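Local coordinates for EmGH1 (Erythrobacter marinus, PDB 5Z87), which probably hydrolyses beta-glucosidic bonds as a glycoside hydrolase of family 3, at residues A279-A291 and S312-V326. Numbering follows the deposited sequence.
Sequences ASHGEIDGVPAHA and SDWDDVRRIHSLHGV
Edge-on, H281 meets D316: ND1 donates to D316 OD2 at 2.5 Å, the acceptor lying in the ring plane and using its syn lone pair, while ring and carboxylate planes stand 88° apart. R319 NH1 makes a salt bridge to D316 OD1. Over a face of the H281 ring lies D313 OD2, 3.2 Å from CE1; H281 and D313 both line the pocket where dithiothreitol is bound. H290 is sandwiched, with D316 CB centred over one face in a CH-pi contact and A279 CB over the other. H290 CG lies anti to the carbonyl carbon (chi1 -79°), which carries the ring across to D313, whose backbone N donates to NE2 at 3.0 Å. An alanine in place of this histidine is likely to leave D313 N without this acceptor and open a gap between A279 and D316. Farther along, H324 NE2 donates in its ring plane to H281 O (2.9 Å), and P288 CB lies over one H324 face, toward its rim. P288 CG also meets V326 CG2 tip to tip. The contact joins the loop and hairpin following parallel strand 276-279 to the loop and short helix following its neighbour 309-311 in the TIM-barrel-type domain, with helix 330-340 packing against I320 and V326.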
loop_
_atom_site.group_PDB
_atom_site.type_symbol
_atom_site.label_atom_id
_atom_site.label_comp_id
_atom_site.label_asym_id
_atom_site.label_seq_id
_atom_site.Cartn_x
_atom_site.Cartn_y
_atom_site.Cartn_z
ATOM N N ALA A 279 -17.944 -13.586 4.707
ATOM C CA ALA A 279 -17.467 -12.542 3.812
ATOM C C ALA A 279 -16.773 -11.433 4.603
ATOM O O ALA A 279 -16.827 -11.384 5.833
ATOM C CB ALA A 279 -18.623 -11.965 2.987
ATOM N N SER A 280 -16.150 -10.511 3.873
ATOM C CA SER A 280 -15.271 -9.495 4.439
ATOM C C SER A 280 -15.967 -8.145 4.631
ATOM O O SER A 280 -16.835 -7.751 3.848
ATOM C CB SER A 280 -14.045 -9.325 3.530
ATOM O OG SER A 280 -13.326 -8.142 3.836
ATOM N N HIS A 281 -15.542 -7.423 5.679
ATOM C CA HIS A 281 -15.982 -6.043 5.906
ATOM C C HIS A 281 -15.791 -5.169 4.676
ATOM O O HIS A 281 -16.573 -4.240 4.428
ATOM C CB HIS A 281 -15.169 -5.387 7.037
ATOM C CG HIS A 281 -15.496 -5.857 8.420
ATOM N ND1 HIS A 281 -16.711 -6.410 8.764
ATOM C CD2 HIS A 281 -14.766 -5.811 9.565
ATOM C CE1 HIS A 281 -16.709 -6.705 10.052
ATOM N NE2 HIS A 281 -15.540 -6.355 10.563
ATOM N N GLY A 282 -14.708 -5.396 3.941
ATOM C CA GLY A 282 -14.145 -4.383 3.077
ATOM C C GLY A 282 -14.679 -4.410 1.658
ATOM O O GLY A 282 -15.589 -5.163 1.309
ATOM N N GLU A 283 -14.091 -3.545 0.838
ATOM C CA GLU A 283 -14.388 -3.388 -0.576
ATOM C C GLU A 283 -13.104 -3.554 -1.376
ATOM O O GLU A 283 -12.003 -3.300 -0.878
ATOM C CB GLU A 283 -14.979 -2.002 -0.855
ATOM C CG GLU A 283 -13.910 -0.912 -0.667
ATOM C CD GLU A 283 -14.012 0.257 -1.644
ATOM O OE1 GLU A 283 -13.257 0.232 -2.635
ATOM O OE2 GLU A 283 -14.758 1.228 -1.386
ATOM N N ILE A 284 -13.254 -3.960 -2.631
ATOM C CA ILE A 284 -12.166 -3.960 -3.603
ATOM C C ILE A 284 -12.637 -3.176 -4.819
ATOM O O ILE A 284 -13.643 -3.536 -5.441
ATOM C CB ILE A 284 -11.744 -5.381 -4.005
ATOM C CG1 ILE A 284 -11.265 -6.143 -2.772
ATOM C CG2 ILE A 284 -10.706 -5.341 -5.133
ATOM C CD1 ILE A 284 -11.163 -7.599 -2.983
ATOM N N ASP A 285 -11.924 -2.095 -5.145
ATOM C CA ASP A 285 -12.261 -1.268 -6.300
ATOM C C ASP A 285 -13.719 -0.821 -6.245
ATOM O O ASP A 285 -14.414 -0.787 -7.258
ATOM C CB ASP A 285 -11.964 -2.011 -7.604
ATOM C CG ASP A 285 -11.661 -1.070 -8.760
ATOM O OD1 ASP A 285 -11.155 0.042 -8.499
ATOM O OD2 ASP A 285 -11.947 -1.439 -9.930
ATOM N N GLY A 286 -14.194 -0.506 -5.037
ATOM C CA GLY A 286 -15.541 -0.013 -4.828
ATOM C C GLY A 286 -16.630 -1.063 -4.641
ATOM O O GLY A 286 -17.790 -0.688 -4.437
ATOM N N VAL A 287 -16.313 -2.353 -4.695
ATOM C CA VAL A 287 -17.317 -3.408 -4.575
ATOM C C VAL A 287 -17.237 -3.979 -3.158
ATOM O O VAL A 287 -16.254 -4.660 -2.840
ATOM C CB VAL A 287 -17.113 -4.527 -5.608
ATOM C CG1 VAL A 287 -18.158 -5.615 -5.401
ATOM C CG2 VAL A 287 -17.192 -3.990 -7.018
ATOM N N PRO A 288 -18.235 -3.762 -2.319
ATOM C CA PRO A 288 -18.253 -4.442 -1.018
ATOM C C PRO A 288 -18.271 -5.944 -1.211
ATOM O O PRO A 288 -19.008 -6.461 -2.050
ATOM C CB PRO A 288 -19.552 -3.939 -0.373
ATOM C CG PRO A 288 -19.942 -2.707 -1.167
ATOM C CD PRO A 288 -19.427 -2.931 -2.540
ATOM N N ALA A 289 -17.425 -6.644 -0.441
ATOM C CA ALA A 289 -17.359 -8.100 -0.534
ATOM C C ALA A 289 -18.722 -8.738 -0.282
ATOM O O ALA A 289 -19.076 -9.734 -0.924
ATOM C CB ALA A 289 -16.330 -8.655 0.452
ATOM N N HIS A 290 -19.499 -8.189 0.655
ATOM C CA HIS A 290 -20.832 -8.718 0.931
ATOM C C HIS A 290 -21.811 -8.476 -0.211
ATOM O O HIS A 290 -22.924 -9.008 -0.163
ATOM C CB HIS A 290 -21.382 -8.113 2.225
ATOM C CG HIS A 290 -20.829 -8.744 3.462
ATOM N ND1 HIS A 290 -19.557 -8.475 3.930
ATOM C CD2 HIS A 290 -21.357 -9.663 4.311
ATOM C CE1 HIS A 290 -19.332 -9.195 5.019
ATOM N NE2 HIS A 290 -20.409 -9.920 5.274
ATOM N N ALA A 291 -21.427 -7.693 -1.227
ATOM C CA ALA A 291 -22.211 -7.513 -2.449
ATOM C C ALA A 291 -21.430 -7.910 -3.696
ATOM O O ALA A 291 -21.776 -7.482 -4.799
ATOM C CB ALA A 291 -22.691 -6.065 -2.591
ATOM N N SER A 312 -22.746 -13.663 6.743
ATOM C CA SER A 312 -22.188 -12.330 6.781
ATOM C C SER A 312 -21.308 -12.163 8.013
ATOM O O SER A 312 -21.474 -12.848 9.027
ATOM C CB SER A 312 -23.301 -11.285 6.810
ATOM O OG SER A 312 -23.766 -11.107 8.139
ATOM N N ASP A 313 -20.365 -11.231 7.920
ATOM C CA ASP A 313 -19.758 -10.710 9.134
ATOM C C ASP A 313 -20.740 -9.760 9.835
ATOM O O ASP A 313 -21.758 -9.340 9.267
ATOM C CB ASP A 313 -18.432 -10.025 8.809
ATOM C CG ASP A 313 -17.479 -9.989 10.001
ATOM O OD1 ASP A 313 -17.965 -10.072 11.150
ATOM O OD2 ASP A 313 -16.253 -9.898 9.777
ATOM N N TRP A 314 -20.419 -9.413 11.087
ATOM C CA TRP A 314 -21.398 -8.783 11.966
ATOM C C TRP A 314 -21.971 -7.509 11.357
ATOM O O TRP A 314 -21.251 -6.532 11.133
ATOM C CB TRP A 314 -20.801 -8.482 13.341
ATOM C CG TRP A 314 -21.849 -7.850 14.211
ATOM C CD1 TRP A 314 -22.050 -6.511 14.411
ATOM C CD2 TRP A 314 -22.890 -8.521 14.938
ATOM N NE1 TRP A 314 -23.127 -6.312 15.233
ATOM C CE2 TRP A 314 -23.659 -7.525 15.578
ATOM C CE3 TRP A 314 -23.230 -9.865 15.129
ATOM C CZ2 TRP A 314 -24.757 -7.827 16.381
ATOM C CZ3 TRP A 314 -24.316 -10.164 15.931
ATOM C CH2 TRP A 314 -25.071 -9.148 16.546
ATOM N N ASP A 315 -23.284 -7.530 11.112
ATOM C CA ASP A 315 -24.067 -6.426 10.551
ATOM C C ASP A 315 -23.528 -5.918 9.216
ATOM O O ASP A 315 -23.811 -4.793 8.825
ATOM C CB ASP A 315 -24.191 -5.258 11.537
ATOM C CG ASP A 315 -25.500 -4.498 11.374
ATOM O OD1 ASP A 315 -26.483 -5.104 10.905
ATOM O OD2 ASP A 315 -25.556 -3.300 11.706
ATOM N N ASP A 316 -22.797 -6.732 8.464
ATOM C CA ASP A 316 -22.181 -6.209 7.254
ATOM C C ASP A 316 -23.128 -6.119 6.062
ATOM O O ASP A 316 -22.776 -5.456 5.079
ATOM C CB ASP A 316 -20.968 -7.052 6.868
ATOM C CG ASP A 316 -19.673 -6.530 7.474
ATOM O OD1 ASP A 316 -19.628 -5.365 7.938
ATOM O OD2 ASP A 316 -18.693 -7.302 7.487
ATOM N N VAL A 317 -24.304 -6.761 6.105
ATOM C CA VAL A 317 -25.261 -6.590 5.012
ATOM C C VAL A 317 -25.841 -5.184 5.048
ATOM O O VAL A 317 -25.837 -4.472 4.039
ATOM C CB VAL A 317 -26.373 -7.663 5.051
ATOM C CG1 VAL A 317 -27.268 -7.514 3.832
ATOM C CG2 VAL A 317 -25.788 -9.068 5.037
ATOM N N ARG A 318 -26.320 -4.753 6.220
ATOM C CA ARG A 318 -26.761 -3.372 6.389
ATOM C C ARG A 318 -25.681 -2.370 5.976
ATOM O O ARG A 318 -25.986 -1.311 5.423
ATOM C CB ARG A 318 -27.162 -3.127 7.846
ATOM C CG ARG A 318 -27.761 -1.746 8.068
ATOM C CD ARG A 318 -27.865 -1.399 9.541
ATOM N NE ARG A 318 -28.138 -2.592 10.330
ATOM C CZ ARG A 318 -29.359 -3.023 10.629
ATOM N NH1 ARG A 318 -30.429 -2.352 10.216
ATOM N NH2 ARG A 318 -29.502 -4.118 11.349
ATOM N N ARG A 319 -24.412 -2.688 6.238
ATOM C CA ARG A 319 -23.346 -1.726 5.988
ATOM C C ARG A 319 -23.026 -1.562 4.510
ATOM O O ARG A 319 -22.306 -0.620 4.166
ATOM C CB ARG A 319 -22.088 -2.127 6.745
ATOM C CG ARG A 319 -22.175 -1.876 8.236
ATOM C CD ARG A 319 -21.051 -2.573 8.930
ATOM N NE ARG A 319 -21.259 -2.636 10.364
ATOM C CZ ARG A 319 -20.501 -3.367 11.169
ATOM N NH1 ARG A 319 -19.500 -4.074 10.658
ATOM N NH2 ARG A 319 -20.739 -3.397 12.475
ATOM N N ILE A 320 -23.527 -2.450 3.642
ATOM C CA ILE A 320 -23.513 -2.180 2.209
ATOM C C ILE A 320 -24.101 -0.808 1.940
ATOM O O ILE A 320 -23.648 -0.075 1.052
ATOM C CB ILE A 320 -24.294 -3.261 1.443
ATOM C CG1 ILE A 320 -23.689 -4.652 1.648
ATOM C CG2 ILE A 320 -24.365 -2.928 -0.056
ATOM C CD1 ILE A 320 -24.649 -5.746 1.137
ATOM N N HIS A 321 -25.131 -0.449 2.703
ATOM C CA HIS A 321 -25.770 0.849 2.636
ATOM C C HIS A 321 -25.107 1.849 3.574
ATOM O O HIS A 321 -24.662 2.912 3.131
ATOM C CB HIS A 321 -27.257 0.726 2.983
ATOM C CG HIS A 321 -27.903 2.037 3.305
ATOM N ND1 HIS A 321 -28.045 3.045 2.373
ATOM C CD2 HIS A 321 -28.409 2.522 4.465
ATOM C CE1 HIS A 321 -28.628 4.087 2.941
ATOM N NE2 HIS A 321 -28.853 3.798 4.210
ATOM N N SER A 322 -25.004 1.498 4.861
ATOM C CA SER A 322 -24.744 2.481 5.909
ATOM C C SER A 322 -23.269 2.839 6.060
ATOM O O SER A 322 -22.962 3.867 6.663
ATOM C CB SER A 322 -25.265 1.964 7.253
ATOM O OG SER A 322 -24.536 0.805 7.645
ATOM N N LEU A 323 -22.358 2.002 5.575
ATOM C CA LEU A 323 -20.929 2.278 5.630
ATOM C C LEU A 323 -20.368 2.578 4.248
ATOM O O LEU A 323 -19.836 3.668 4.033
ATOM C CB LEU A 323 -20.181 1.097 6.272
ATOM C CG LEU A 323 -18.656 1.280 6.321
ATOM C CD1 LEU A 323 -18.277 2.510 7.171
ATOM C CD2 LEU A 323 -17.984 0.018 6.863
ATOM N N HIS A 324 -20.530 1.650 3.292
ATOM C CA HIS A 324 -19.962 1.795 1.957
ATOM C C HIS A 324 -20.729 2.780 1.075
ATOM O O HIS A 324 -20.155 3.333 0.128
ATOM C CB HIS A 324 -19.927 0.438 1.259
ATOM C CG HIS A 324 -18.941 -0.514 1.845
ATOM N ND1 HIS A 324 -17.583 -0.393 1.640
ATOM C CD2 HIS A 324 -19.113 -1.602 2.632
ATOM C CE1 HIS A 324 -16.961 -1.379 2.262
ATOM N NE2 HIS A 324 -17.866 -2.123 2.876
ATOM N N GLY A 325 -22.017 2.990 1.328
ATOM C CA GLY A 325 -22.771 3.881 0.460
ATOM C C GLY A 325 -23.037 3.307 -0.912
ATOM O O GLY A 325 -23.100 4.053 -1.894
ATOM N N VAL A 326 -23.192 1.990 -1.010
ATOM C CA VAL A 326 -23.454 1.341 -2.281
ATOM C C VAL A 326 -24.934 1.020 -2.447
ATOM O O VAL A 326 -25.493 1.231 -3.523
ATOM C CB VAL A 326 -22.570 0.086 -2.429
ATOM C CG1 VAL A 326 -23.040 -0.795 -3.600
ATOM C CG2 VAL A 326 -21.121 0.512 -2.629
HETATM O O HOH W 1 -18.750 -3.505 6.049
HETATM O O HOH W 2 -15.698 1.740 1.174
#